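Local coordinates for protein restriction endonuclease LpnPI (Legionella pneumophila subsp. pneumophila str. Philadelphia 1, PDB 4RZL) that recognises DNA carrying modified cytosine through its SRA-like N-terminal domain, the part in this chain, and as the full-length enzyme probably cuts that DNA, at residues Lys10-Asp15 with Ala26-Gly31; Gln87-Gly92 with Arg182-Ile187; Arg127-Ile132 with Tyr215-Ser220; Lys150-Pro155 with Thr186-Pro191; Met192-Trp197 with Gly206-Leu211. One frame throughout, in Å; residues are numbered along the deposited sequence.

Interaction 1 (Lys10-Asp15 with Ala26-Gly31)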
# COMPACT_ATOMS: atom_id res chain seq x y z
N LYS A 10 9.63 9.54 14.05
CA LYS A 10 8.78 9.24 15.20
C LYS A 10 8.49 7.74 15.30
O LYS A 10 8.24 7.06 14.30
CB LYS A 10 7.47 10.03 15.15
CG LYS A 10 6.53 9.74 16.33
CD LYS A 10 5.75 10.98 16.78
CE LYS A 10 4.84 10.69 17.98
NZ LYS A 10 5.54 9.90 19.04
N ILE A 11 8.56 7.22 16.52
CA ILE A 11 8.21 5.85 16.80
C ILE A 11 7.00 5.75 17.73
O ILE A 11 7.06 6.19 18.88
CB ILE A 11 9.40 5.12 17.44
CG1 ILE A 11 10.59 5.16 16.48
CG2 ILE A 11 8.99 3.71 17.85
CD1 ILE A 11 11.86 4.54 17.02
N TYR A 12 5.90 5.20 17.22
CA TYR A 12 4.66 5.03 17.98
C TYR A 12 4.61 3.71 18.72
O TYR A 12 4.66 2.66 18.09
CB TYR A 12 3.44 5.13 17.05
CG TYR A 12 3.19 6.52 16.53
CD1 TYR A 12 3.91 7.01 15.45
CD2 TYR A 12 2.22 7.35 17.11
CE1 TYR A 12 3.68 8.28 14.95
CE2 TYR A 12 1.99 8.62 16.63
CZ TYR A 12 2.72 9.08 15.55
OH TYR A 12 2.49 10.33 15.06
N SER A 13 4.50 3.76 20.04
CA SER A 13 4.36 2.54 20.82
C SER A 13 2.98 1.93 20.55
O SER A 13 2.03 2.62 20.14
CB SER A 13 4.55 2.82 22.31
OG SER A 13 3.58 3.75 22.75
N PHE A 14 2.88 0.62 20.79
CA PHE A 14 1.69 -0.15 20.42
C PHE A 14 0.43 0.37 21.07
O PHE A 14 -0.65 0.31 20.48
CB PHE A 14 1.89 -1.62 20.79
CG PHE A 14 0.72 -2.50 20.43
CD1 PHE A 14 0.44 -2.80 19.11
CD2 PHE A 14 -0.09 -3.04 21.43
CE1 PHE A 14 -0.64 -3.63 18.77
CE2 PHE A 14 -1.16 -3.87 21.10
CZ PHE A 14 -1.44 -4.16 19.77
N ASP A 15 0.53 0.93 22.26
CA ASP A 15 -0.68 1.38 22.92
C ASP A 15 -1.06 2.82 22.52
O ASP A 15 -2.04 3.35 23.02
CB ASP A 15 -0.54 1.25 24.45
CG ASP A 15 0.36 2.31 25.05
OD1 ASP A 15 1.36 2.69 24.40
OD2 ASP A 15 0.07 2.75 26.18
N ALA A 26 7.33 7.18 9.59
CA ALA A 26 7.21 6.95 11.03
C ALA A 26 7.04 5.44 11.25
O ALA A 26 6.55 4.74 10.38
CB ALA A 26 6.04 7.72 11.61
N VAL A 27 7.45 4.96 12.42
CA VAL A 27 7.38 3.54 12.75
C VAL A 27 6.27 3.28 13.76
O VAL A 27 6.08 4.05 14.70
CB VAL A 27 8.74 3.04 13.31
CG1 VAL A 27 8.61 1.68 13.99
CG2 VAL A 27 9.80 3.01 12.19
N TYR A 28 5.51 2.22 13.52
CA TYR A 28 4.36 1.89 14.35
C TYR A 28 4.56 0.50 14.94
O TYR A 28 4.56 -0.49 14.22
CB TYR A 28 3.07 1.98 13.54
CG TYR A 28 2.86 3.38 13.00
CD1 TYR A 28 3.48 3.79 11.82
CD2 TYR A 28 2.10 4.31 13.70
CE1 TYR A 28 3.31 5.09 11.34
CE2 TYR A 28 1.93 5.60 13.24
CZ TYR A 28 2.54 5.99 12.05
OH TYR A 28 2.36 7.28 11.60
N GLU A 29 4.75 0.44 16.25
CA GLU A 29 5.14 -0.79 16.91
C GLU A 29 3.99 -1.76 17.07
O GLU A 29 2.87 -1.37 17.41
CB GLU A 29 5.76 -0.47 18.27
CG GLU A 29 7.09 0.24 18.12
CD GLU A 29 7.90 0.26 19.39
OE1 GLU A 29 7.44 0.87 20.38
OE2 GLU A 29 8.98 -0.36 19.41
N GLY A 30 4.27 -3.03 16.82
CA GLY A 30 3.30 -4.10 17.00
C GLY A 30 3.18 -4.57 18.44
O GLY A 30 3.93 -4.13 19.32
N GLY A 31 2.23 -5.47 18.69
CA GLY A 31 2.01 -5.98 20.03
C GLY A 31 3.03 -7.04 20.45
O GLY A 31 3.95 -7.38 19.69
O HOH W 1 5.04 -0.62 21.93
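I11 and Y12 lie beside V27 and Y28 as two short strands that run the same way, their touching parts diverging by 16°. Strand 11-12 is an end strand of the mixed sheet of the SRA-like domain, paired through 27-28 to strand 147-155. Three backbone bonds join the pair. V27 N donates to K10 O, Y12 N to V27 O at 2.8 Å, and E29 N to Y12 O. Y12 bonds to V27 and E29, skipping Y28. The Y12 and Y28 side chains leave the sheet on one face and point the same way. In both, CG is anti to the carbonyl carbon (chi1 -70° for Y12). The ring planes are 10° apart but displaced, with little overlap, and Y12 CD1 sits 3.3 Å from Y28 CE2. K10 CE lies over the opposite face of the Y12 ring. Y28 OH is hydrogen-bonded to D21 O and I23 N. I11 CG2 rests against E29 CD at 3.9 Å. E29 OE2 is hydrogen-bonded to S142 and T140. E29 OE1 takes a bond from a water, which accepts from F14 N at 2.7 Å. Past the strands, the backbone of G31 lies over one face of the F14 ring, which also makes a cation-pi contact with K43. G31 CA stands over the ring centre, 3.6 Å from its centroid, while E29 O meets the ring edge at F14 CD1, 3.3 Å away.

Interaction 2 (Gln87-Gly92 with Arg182-Ile187)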
# COMPACT_ATOMS: atom_id res chain seq x y z
N GLN A 87 8.67 6.20 -6.09
CA GLN A 87 8.14 5.08 -6.84
C GLN A 87 8.19 3.80 -6.01
O GLN A 87 9.21 3.50 -5.39
CB GLN A 87 8.92 4.88 -8.14
CG GLN A 87 8.31 3.84 -9.06
CD GLN A 87 9.12 3.66 -10.32
OE1 GLN A 87 9.95 2.77 -10.41
NE2 GLN A 87 8.87 4.51 -11.31
N PHE A 88 7.09 3.07 -5.99
CA PHE A 88 7.02 1.82 -5.24
C PHE A 88 6.78 0.65 -6.18
O PHE A 88 5.84 0.66 -6.96
CB PHE A 88 5.90 1.90 -4.20
CG PHE A 88 5.75 0.66 -3.35
CD1 PHE A 88 6.82 0.17 -2.62
CD2 PHE A 88 4.53 0.03 -3.24
CE1 PHE A 88 6.70 -0.96 -1.83
CE2 PHE A 88 4.38 -1.11 -2.43
CZ PHE A 88 5.48 -1.60 -1.73
N ILE A 89 7.62 -0.37 -6.09
CA ILE A 89 7.43 -1.57 -6.89
C ILE A 89 6.95 -2.69 -5.98
O ILE A 89 7.59 -2.99 -4.98
CB ILE A 89 8.71 -2.00 -7.60
CG1 ILE A 89 9.15 -0.90 -8.57
CG2 ILE A 89 8.49 -3.31 -8.35
CD1 ILE A 89 10.47 -1.19 -9.24
N TYR A 90 5.82 -3.29 -6.35
CA TYR A 90 5.09 -4.21 -5.49
C TYR A 90 4.69 -5.48 -6.24
O TYR A 90 4.17 -5.40 -7.35
CB TYR A 90 3.83 -3.51 -4.97
CG TYR A 90 2.90 -4.38 -4.16
CD1 TYR A 90 3.16 -4.63 -2.82
CD2 TYR A 90 1.76 -4.92 -4.73
CE1 TYR A 90 2.29 -5.41 -2.07
CE2 TYR A 90 0.89 -5.71 -3.98
CZ TYR A 90 1.16 -5.95 -2.66
OH TYR A 90 0.28 -6.73 -1.92
N TYR A 91 4.94 -6.64 -5.64
CA TYR A 91 4.58 -7.90 -6.29
C TYR A 91 3.29 -8.46 -5.72
O TYR A 91 3.03 -8.37 -4.52
CB TYR A 91 5.72 -8.92 -6.16
CG TYR A 91 6.88 -8.59 -7.07
CD1 TYR A 91 7.89 -7.72 -6.65
CD2 TYR A 91 6.95 -9.10 -8.36
CE1 TYR A 91 8.93 -7.39 -7.48
CE2 TYR A 91 8.02 -8.79 -9.20
CZ TYR A 91 9.00 -7.94 -8.75
OH TYR A 91 10.05 -7.60 -9.58
N GLY A 92 2.51 -9.08 -6.56
CA GLY A 92 1.21 -9.53 -6.26
C GLY A 92 1.16 -10.79 -5.42
O GLY A 92 2.11 -11.28 -5.02
N ARG A 182 3.78 -7.69 -11.26
CA ARG A 182 4.70 -6.67 -10.78
C ARG A 182 4.02 -5.34 -11.04
O ARG A 182 3.76 -4.97 -12.20
CB ARG A 182 6.05 -6.77 -11.50
CG ARG A 182 7.04 -5.67 -11.18
CD ARG A 182 8.25 -5.88 -12.07
NE ARG A 182 9.36 -4.99 -11.79
CZ ARG A 182 9.60 -3.87 -12.46
NH1 ARG A 182 8.78 -3.50 -13.44
NH2 ARG A 182 10.65 -3.12 -12.15
N ALA A 183 3.68 -4.63 -9.97
CA ALA A 183 2.88 -3.41 -10.08
C ALA A 183 3.68 -2.19 -9.64
O ALA A 183 4.34 -2.24 -8.61
CB ALA A 183 1.60 -3.53 -9.23
N ILE A 184 3.58 -1.10 -10.39
CA ILE A 184 4.34 0.11 -10.08
C ILE A 184 3.40 1.25 -9.66
O ILE A 184 2.43 1.56 -10.35
CB ILE A 184 5.21 0.53 -11.29
CG1 ILE A 184 6.12 -0.62 -11.70
CG2 ILE A 184 6.01 1.83 -10.98
CD1 ILE A 184 7.22 -0.25 -12.70
N PHE A 185 3.69 1.86 -8.51
CA PHE A 185 2.85 2.91 -7.93
C PHE A 185 3.62 4.20 -7.76
O PHE A 185 4.85 4.18 -7.65
CB PHE A 185 2.31 2.48 -6.56
CG PHE A 185 1.41 1.27 -6.60
CD1 PHE A 185 1.94 -0.01 -6.54
CD2 PHE A 185 0.04 1.42 -6.70
CE1 PHE A 185 1.11 -1.13 -6.57
CE2 PHE A 185 -0.80 0.31 -6.72
CZ PHE A 185 -0.27 -0.96 -6.66
N THR A 186 2.89 5.31 -7.70
CA THR A 186 3.43 6.63 -7.38
C THR A 186 3.13 6.98 -5.93
O THR A 186 1.98 6.87 -5.49
CB THR A 186 2.81 7.73 -8.26
OG1 THR A 186 3.06 7.43 -9.64
CG2 THR A 186 3.38 9.11 -7.89
N ILE A 187 4.14 7.42 -5.19
CA ILE A 187 3.90 7.90 -3.84
C ILE A 187 3.57 9.39 -3.90
O ILE A 187 4.33 10.19 -4.44
CB ILE A 187 5.10 7.64 -2.91
CG1 ILE A 187 5.40 6.13 -2.85
CG2 ILE A 187 4.82 8.16 -1.51
CD1 ILE A 187 6.55 5.77 -1.97
O HOH W 2 11.80 -5.28 -9.57
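R182 sends CG anti to its backbone N (chi1 175°), and the chain stays extended to NE. This carries it obliquely across Y91 and I89. R182 CB approaches Y91 CE2 at 3.6 Å, and R182 NH2 lies 3.5 Å from I89 CD1. The Y91 ring and the guanidinium are turned 63° apart, with Y91 OH near the guanidinium plane at its edge. A water is hydrogen-bonded to Y91 OH at 2.9 Å and accepts a weak bond from R182 NE. On the same face Q87 CG packs on I184 CG2 at 3.6 Å. Strands 87-91 and 176-187 are antiparallel neighbours (155°) in the mixed sheet of the SRA-like domain. F88 N and O bond to F185 O and N, and Y90 to A183 likewise, four bonds in all. On the other face F185 lies alongside F88, F185 CD1 being 4.2 Å from F88 CD2. F185 CE1 reaches Y90 CB at 4.0 Å, and F116 meets the F185 ring edge-to-face. The face of F88, Y90, A183 and F185 is thus largely carbon packing, with Y90 OH making a weak hydrogen bond to G53 O. The R182 face sets the charged group beside the I89 methyl CD1, with a water at NE.

Interaction 3 (Arg127-Ile132 with Tyr215-Ser220)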
# COMPACT_ATOMS: atom_id res chain seq x y z
N ARG A 127 -11.99 6.19 -11.59
CA ARG A 127 -13.22 6.32 -10.80
C ARG A 127 -13.29 5.37 -9.59
O ARG A 127 -13.73 5.76 -8.51
CB ARG A 127 -14.44 6.09 -11.69
CG ARG A 127 -15.77 6.35 -10.99
CD ARG A 127 -15.90 7.82 -10.61
NE ARG A 127 -15.45 8.70 -11.69
CZ ARG A 127 -16.22 9.13 -12.68
NH1 ARG A 127 -17.50 8.77 -12.73
NH2 ARG A 127 -15.72 9.92 -13.63
N ILE A 128 -12.87 4.13 -9.78
CA ILE A 128 -13.04 3.15 -8.72
C ILE A 128 -11.78 2.99 -7.88
O ILE A 128 -11.74 2.18 -6.96
CB ILE A 128 -13.46 1.78 -9.29
CG1 ILE A 128 -12.45 1.29 -10.33
CG2 ILE A 128 -14.85 1.88 -9.93
CD1 ILE A 128 -11.40 0.33 -9.79
N VAL A 129 -10.76 3.78 -8.18
CA VAL A 129 -9.51 3.71 -7.44
C VAL A 129 -9.60 4.39 -6.08
O VAL A 129 -9.86 5.59 -6.00
CB VAL A 129 -8.36 4.35 -8.24
CG1 VAL A 129 -7.06 4.30 -7.43
CG2 VAL A 129 -8.20 3.68 -9.61
N PRO A 130 -9.40 3.62 -5.00
CA PRO A 130 -9.39 4.17 -3.65
C PRO A 130 -7.99 4.62 -3.24
O PRO A 130 -7.02 4.30 -3.91
CB PRO A 130 -9.83 2.98 -2.80
CG PRO A 130 -9.20 1.82 -3.51
CD PRO A 130 -9.22 2.16 -4.99
N PRO A 131 -7.90 5.33 -2.12
CA PRO A 131 -6.57 5.60 -1.57
C PRO A 131 -5.83 4.29 -1.31
O PRO A 131 -6.45 3.29 -0.92
CB PRO A 131 -6.87 6.31 -0.25
CG PRO A 131 -8.21 6.86 -0.42
CD PRO A 131 -8.96 5.95 -1.32
N ILE A 132 -4.53 4.29 -1.52
CA ILE A 132 -3.72 3.13 -1.18
C ILE A 132 -2.68 3.57 -0.16
O ILE A 132 -1.99 4.58 -0.35
CB ILE A 132 -3.03 2.54 -2.43
CG1 ILE A 132 -4.08 1.95 -3.37
CG2 ILE A 132 -2.03 1.47 -2.03
CD1 ILE A 132 -3.54 1.61 -4.75
N TYR A 215 -7.20 13.35 -4.12
CA TYR A 215 -8.42 13.77 -4.82
C TYR A 215 -8.10 14.59 -6.06
O TYR A 215 -8.81 14.53 -7.05
CB TYR A 215 -9.33 14.55 -3.87
CG TYR A 215 -9.89 13.66 -2.79
CD1 TYR A 215 -10.63 12.53 -3.14
CD2 TYR A 215 -9.68 13.92 -1.45
CE1 TYR A 215 -11.14 11.69 -2.18
CE2 TYR A 215 -10.20 13.09 -0.47
CZ TYR A 215 -10.93 11.97 -0.84
OH TYR A 215 -11.45 11.13 0.12
N GLN A 216 -7.00 15.32 -6.01
CA GLN A 216 -6.50 16.01 -7.19
C GLN A 216 -6.13 14.99 -8.27
O GLN A 216 -6.51 15.15 -9.44
CB GLN A 216 -5.31 16.89 -6.82
CG GLN A 216 -4.85 17.84 -7.93
CD GLN A 216 -4.05 17.17 -9.01
OE1 GLN A 216 -4.36 17.32 -10.20
NE2 GLN A 216 -3.01 16.44 -8.62
N TRP A 217 -5.38 13.96 -7.90
CA TRP A 217 -5.00 12.92 -8.86
C TRP A 217 -6.23 12.22 -9.45
O TRP A 217 -6.26 11.92 -10.64
CB TRP A 217 -4.09 11.87 -8.20
CG TRP A 217 -3.82 10.70 -9.10
CD1 TRP A 217 -2.84 10.60 -10.08
CD2 TRP A 217 -4.53 9.45 -9.13
NE1 TRP A 217 -2.91 9.37 -10.69
CE2 TRP A 217 -3.93 8.64 -10.13
CE3 TRP A 217 -5.60 8.92 -8.39
CZ2 TRP A 217 -4.39 7.34 -10.43
CZ3 TRP A 217 -6.06 7.63 -8.68
CH2 TRP A 217 -5.45 6.86 -9.70
N LYS A 218 -7.23 11.96 -8.62
CA LYS A 218 -8.47 11.34 -9.09
C LYS A 218 -9.09 12.16 -10.22
O LYS A 218 -9.58 11.61 -11.21
CB LYS A 218 -9.48 11.19 -7.95
CG LYS A 218 -9.10 10.14 -6.95
CD LYS A 218 -9.71 8.82 -7.32
CE LYS A 218 -11.21 8.86 -7.14
NZ LYS A 218 -11.78 7.48 -7.10
N ILE A 219 -9.05 13.49 -10.06
CA ILE A 219 -9.59 14.41 -11.06
C ILE A 219 -8.77 14.45 -12.34
O ILE A 219 -9.31 14.33 -13.43
CB ILE A 219 -9.71 15.85 -10.50
CG1 ILE A 219 -10.76 15.90 -9.39
CG2 ILE A 219 -10.08 16.82 -11.61
CD1 ILE A 219 -10.86 17.24 -8.70
N SER A 220 -7.45 14.61 -12.20
CA SER A 220 -6.60 14.92 -13.35
C SER A 220 -5.75 13.77 -13.88
O SER A 220 -5.27 13.82 -15.02
CB SER A 220 -5.66 16.07 -13.00
OG SER A 220 -4.67 15.61 -12.09
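K218 and W217 on helix 212-220 dock on the loop that leads into strand 132-137, a helix-to-loop contact of the SRA-like domain. The K218 chain bends at CD (chi2 -92°) and again at CE. NZ donates to V129 O at 2.9 Å and to R127 O at 3.0 Å. These two loop carbonyls would help stabilise its charge, and NZ has a further hydrogen bond to a residue adjoining the segments. The two loop bonds differ in shape. At V129 O the donor is tilted 29° from the carbonyl plane, but at R127 O it stands well above the plane. K218 CD is also close, 3.5 Å from V129 O. R127 NE, also positively charged, is 6.0 Å from K218 NZ. The apolar half of the contact is V129 against W217. V129 CG1 meets the far end of the indole, 3.7 Å from W217 CZ3, and the side chains cross at about a right angle. W217 continues onto V154 and P155 of strand 147-155. V129 also packs on S118 and T119 of helix 108-119 and on P155, so it lies between the two helices and the end of that strand.

Interaction 4 (Lys150-Pro155 with Thr186-Pro191)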
# COMPACT_ATOMS: atom_id res chain seq x y z
N LYS A 150 4.96 4.14 4.50
CA LYS A 150 5.78 4.65 3.39
C LYS A 150 5.04 5.68 2.53
O LYS A 150 5.64 6.29 1.66
CB LYS A 150 6.26 3.50 2.51
CG LYS A 150 6.94 2.36 3.27
CD LYS A 150 8.09 2.87 4.11
CE LYS A 150 9.30 3.26 3.25
NZ LYS A 150 10.43 3.83 4.06
N GLY A 151 3.74 5.84 2.75
CA GLY A 151 2.98 6.88 2.07
C GLY A 151 1.64 6.48 1.47
O GLY A 151 1.26 5.30 1.48
N VAL A 152 0.92 7.48 0.96
CA VAL A 152 -0.30 7.30 0.19
C VAL A 152 0.11 7.11 -1.27
O VAL A 152 0.90 7.91 -1.78
CB VAL A 152 -1.25 8.52 0.28
CG1 VAL A 152 -2.58 8.23 -0.47
CG2 VAL A 152 -1.50 8.93 1.72
N ALA A 153 -0.43 6.10 -1.94
CA ALA A 153 0.03 5.78 -3.28
C ALA A 153 -1.11 5.69 -4.28
O ALA A 153 -2.27 5.50 -3.91
CB ALA A 153 0.80 4.46 -3.27
N VAL A 154 -0.77 5.84 -5.56
CA VAL A 154 -1.73 5.67 -6.64
C VAL A 154 -1.09 4.82 -7.72
O VAL A 154 0.13 4.85 -7.90
CB VAL A 154 -2.21 7.01 -7.24
CG1 VAL A 154 -2.91 7.84 -6.14
CG2 VAL A 154 -1.06 7.79 -7.89
N PRO A 155 -1.92 4.06 -8.47
CA PRO A 155 -1.42 3.18 -9.53
C PRO A 155 -0.75 3.94 -10.66
O PRO A 155 -1.26 4.99 -11.07
CB PRO A 155 -2.69 2.46 -10.03
CG PRO A 155 -3.69 2.59 -8.87
CD PRO A 155 -3.38 3.94 -8.27
N THR A 186 2.89 5.31 -7.70
CA THR A 186 3.43 6.63 -7.38
C THR A 186 3.13 6.98 -5.93
O THR A 186 1.98 6.87 -5.49
CB THR A 186 2.81 7.73 -8.26
OG1 THR A 186 3.06 7.43 -9.64
CG2 THR A 186 3.38 9.11 -7.89
N ILE A 187 4.14 7.42 -5.19
CA ILE A 187 3.90 7.90 -3.84
C ILE A 187 3.57 9.39 -3.90
O ILE A 187 4.33 10.19 -4.44
CB ILE A 187 5.10 7.64 -2.91
CG1 ILE A 187 5.40 6.13 -2.85
CG2 ILE A 187 4.82 8.16 -1.51
CD1 ILE A 187 6.55 5.77 -1.97
N LEU A 188 2.41 9.75 -3.36
CA LEU A 188 1.95 11.14 -3.39
C LEU A 188 2.64 12.04 -2.36
O LEU A 188 3.03 11.59 -1.28
CB LEU A 188 0.45 11.19 -3.18
CG LEU A 188 -0.42 10.47 -4.20
CD1 LEU A 188 -1.87 10.52 -3.77
CD2 LEU A 188 -0.24 11.11 -5.58
N ASN A 189 2.75 13.32 -2.69
CA ASN A 189 3.28 14.30 -1.77
C ASN A 189 2.28 14.59 -0.65
O ASN A 189 1.64 15.64 -0.62
CB ASN A 189 3.65 15.59 -2.52
CG ASN A 189 4.32 16.63 -1.62
OD1 ASN A 189 4.74 16.34 -0.51
ND2 ASN A 189 4.40 17.86 -2.11
N ILE A 190 2.13 13.63 0.25
CA ILE A 190 1.27 13.75 1.42
C ILE A 190 2.12 13.37 2.62
O ILE A 190 2.41 12.19 2.81
CB ILE A 190 0.05 12.83 1.35
CG1 ILE A 190 -0.85 13.21 0.17
CG2 ILE A 190 -0.70 12.84 2.69
CD1 ILE A 190 -2.06 12.30 -0.00
N PRO A 191 2.57 14.36 3.40
CA PRO A 191 3.44 14.05 4.54
C PRO A 191 2.71 13.36 5.69
O PRO A 191 3.36 12.71 6.50
CB PRO A 191 3.99 15.42 4.97
CG PRO A 191 2.98 16.43 4.42
CD PRO A 191 2.44 15.82 3.15
O HOH W 3 2.25 10.01 0.93
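T186 forms an antiparallel hydrogen-bonded pair with V154, where strands 147-155 and 176-187 are neighbours in the mixed sheet. T186 N donates to V154 O at 2.8 Å, and V154 N returns a bond to T186 O at 2.9 Å. T186 CB packs on V154 CG2, 3.9 Å away, while T186 OG1 is hydrogen-bonded to G156 O. F214 of helix 212-220 also packs on V154. I187 stands across from A153 in a non-hydrogen-bonded pair. Its CG2 and CD1 both lie near K150 O, and CG2 is 4.2 Å from G151 CA. G151, with phi 134° and psi 175°, passes this branch with bare backbone. L188 N gives the last backbone bond across the contact, to V152 O at 2.9 Å. The L188 side chain crosses that of V154 at about a right angle, CD1 touching V154 CG1 at 3.7 Å. N189 then centres an inverse gamma turn, closed by I190 N on L188 O, and the chain swings off the sheet. N189 ND2 is hydrogen-bonded to D224 OD2. I190 turns back toward V152, where I190 CD1 meets V152 CG2 at 3.8 Å. One water sits where the strands part. It accepts from V152 N at 2.9 Å and donates to L188 O and I190 O. Backbone bonding thus continues through that water after the direct bonds stop, beside the apolar side closed by the methyl groups of V152, V154, L188 and I190.

Interaction 5 (Met192-Trp197 with Gly206-Leu211)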
# COMPACT_ATOMS: atom_id res chain seq x y z
N MET A 192 1.39 13.51 5.76
CA MET A 192 0.63 13.01 6.90
C MET A 192 -0.82 12.72 6.56
O MET A 192 -1.50 13.53 5.91
CB MET A 192 0.67 14.01 8.06
CG MET A 192 -0.13 13.56 9.27
SD MET A 192 -0.21 14.80 10.58
CE MET A 192 -1.60 15.76 10.00
N VAL A 193 -1.31 11.57 7.00
CA VAL A 193 -2.74 11.31 6.97
C VAL A 193 -3.27 11.45 8.40
O VAL A 193 -2.85 10.72 9.29
CB VAL A 193 -3.06 9.92 6.44
CG1 VAL A 193 -4.58 9.73 6.35
CG2 VAL A 193 -2.40 9.75 5.07
N SER A 194 -4.17 12.41 8.62
CA SER A 194 -4.60 12.73 9.98
C SER A 194 -5.52 11.66 10.60
O SER A 194 -6.23 10.96 9.88
CB SER A 194 -5.33 14.07 10.00
OG SER A 194 -6.62 13.90 9.47
N ARG A 195 -5.49 11.55 11.93
CA ARG A 195 -6.43 10.67 12.62
C ARG A 195 -7.89 11.00 12.28
O ARG A 195 -8.71 10.09 12.14
CB ARG A 195 -6.20 10.74 14.14
CG ARG A 195 -7.28 10.04 14.98
CD ARG A 195 -7.51 8.58 14.60
NE ARG A 195 -6.30 7.83 14.34
CZ ARG A 195 -6.29 6.57 13.91
NH1 ARG A 195 -7.43 5.94 13.66
NH2 ARG A 195 -5.14 5.94 13.71
N LYS A 196 -8.20 12.29 12.14
CA LYS A 196 -9.53 12.71 11.73
C LYS A 196 -9.90 12.08 10.40
O LYS A 196 -10.99 11.51 10.26
CB LYS A 196 -9.61 14.24 11.62
CG LYS A 196 -11.00 14.78 11.19
CD LYS A 196 -11.02 16.30 11.15
CE LYS A 196 -12.30 16.85 10.52
NZ LYS A 196 -13.51 16.54 11.33
N TRP A 197 -8.98 12.14 9.44
CA TRP A 197 -9.24 11.53 8.14
C TRP A 197 -9.49 10.04 8.30
O TRP A 197 -10.46 9.51 7.77
CB TRP A 197 -8.10 11.76 7.15
CG TRP A 197 -8.52 11.44 5.75
CD1 TRP A 197 -8.93 12.33 4.79
CD2 TRP A 197 -8.65 10.14 5.17
NE1 TRP A 197 -9.26 11.66 3.64
CE2 TRP A 197 -9.11 10.32 3.84
CE3 TRP A 197 -8.39 8.84 5.62
CZ2 TRP A 197 -9.32 9.24 2.98
CZ3 TRP A 197 -8.61 7.78 4.77
CH2 TRP A 197 -9.07 7.99 3.46
N GLY A 206 -16.83 13.94 6.57
CA GLY A 206 -16.11 14.19 7.81
C GLY A 206 -14.60 14.20 7.65
O GLY A 206 -13.85 14.25 8.63
N GLN A 207 -14.14 14.13 6.40
CA GLN A 207 -12.70 14.13 6.11
C GLN A 207 -12.13 15.54 6.07
O GLN A 207 -12.82 16.50 5.73
CB GLN A 207 -12.41 13.41 4.78
CG GLN A 207 -12.64 11.90 4.85
CD GLN A 207 -12.39 11.17 3.52
OE1 GLN A 207 -11.94 11.76 2.53
NE2 GLN A 207 -12.69 9.88 3.51
N ASP A 208 -10.86 15.67 6.45
CA ASP A 208 -10.18 16.93 6.24
C ASP A 208 -9.39 16.87 4.93
O ASP A 208 -9.61 15.99 4.11
CB ASP A 208 -9.27 17.27 7.43
CG ASP A 208 -8.24 16.18 7.74
OD1 ASP A 208 -8.05 15.25 6.91
OD2 ASP A 208 -7.63 16.26 8.83
N ASN A 209 -8.46 17.80 4.79
CA ASN A 209 -7.69 17.99 3.57
C ASN A 209 -6.47 17.08 3.42
O ASN A 209 -5.66 17.31 2.52
CB ASN A 209 -7.21 19.44 3.48
CG ASN A 209 -8.29 20.39 3.00
OD1 ASN A 209 -9.45 20.01 2.86
ND2 ASN A 209 -7.91 21.65 2.77
N SER A 210 -6.31 16.10 4.32
CA SER A 210 -5.13 15.21 4.30
C SER A 210 -4.89 14.60 2.92
O SER A 210 -3.76 14.52 2.45
CB SER A 210 -5.29 14.07 5.31
OG SER A 210 -5.19 14.53 6.63
N LEU A 211 -5.96 14.16 2.27
CA LEU A 211 -5.80 13.47 1.00
C LEU A 211 -6.11 14.32 -0.21
O LEU A 211 -6.37 13.78 -1.29
CB LEU A 211 -6.68 12.22 0.97
CG LEU A 211 -5.78 11.01 1.22
CD1 LEU A 211 -5.36 10.95 2.69
CD2 LEU A 211 -6.45 9.72 0.78
O HOH W 4 -14.48 14.16 11.33
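S194 caps helix 195-199 and is tied to D208, itself the head of an Asx turn. The polar contacts come first. S194 OG accepts from W197 N, the N-cap bond, and donates to D208 OD2 at 2.6 Å, on the syn side of the carboxylate. S194 N donates to S210 OG at 3.1 Å. S210 OG in turn donates to D208 OD1 at 3.0 Å, and S210 N makes the Asx-turn bond to the same oxygen. Both reach OD1 from one face of the carboxylate. D208 CG lies between its backbone N and carbonyl carbon (chi1 56°), placed so that the carboxylate comes near S194. A water bridges K196 NZ, at 2.6 Å, to G206 O. The apolar contacts centre on W197. V193 CG1 touches L211 CD1 at 3.9 Å, and W197 CZ2 touches L211 CD2 at 3.6 Å. Q207 OE1 is hydrogen-bonded to Y215 OH, and Q207 NE2 to S200 O, which help hold its amide over one face of the indole, near the rim. The W197 five-membered ring is sandwiched by two CH-pi contacts on opposite faces: L211 CD1 lies 4.0 Å from its centroid on one, Q207 CG 3.8 Å on the other.

Interactions 2 and 4 share T186 and I187, so strand 176-187 is bonded to 87-91 on one edge and to 147-155 on the other. Their centres are 11 Å apart. Interaction 3 joins this sheet to helix 212-220: W217 CE3 packs on V154 CG1 at 3.7 Å, and I132 O lies 2.7 Å from A153 N, a probable hydrogen bond. Interaction 5 meets interaction 4 where V193 CG2 touches V152 CG2 at 3.6 Å, and meets interaction 3 through L211 and P131. Interaction 1 stands apart, about 6 Å from interaction 4 at the nearest atoms, yet strand 27-28 adjoins 147-155. A bound pentaethylene glycol, probably from crystallisation, lies about 4 Å from the Q207 side chain in interaction 5.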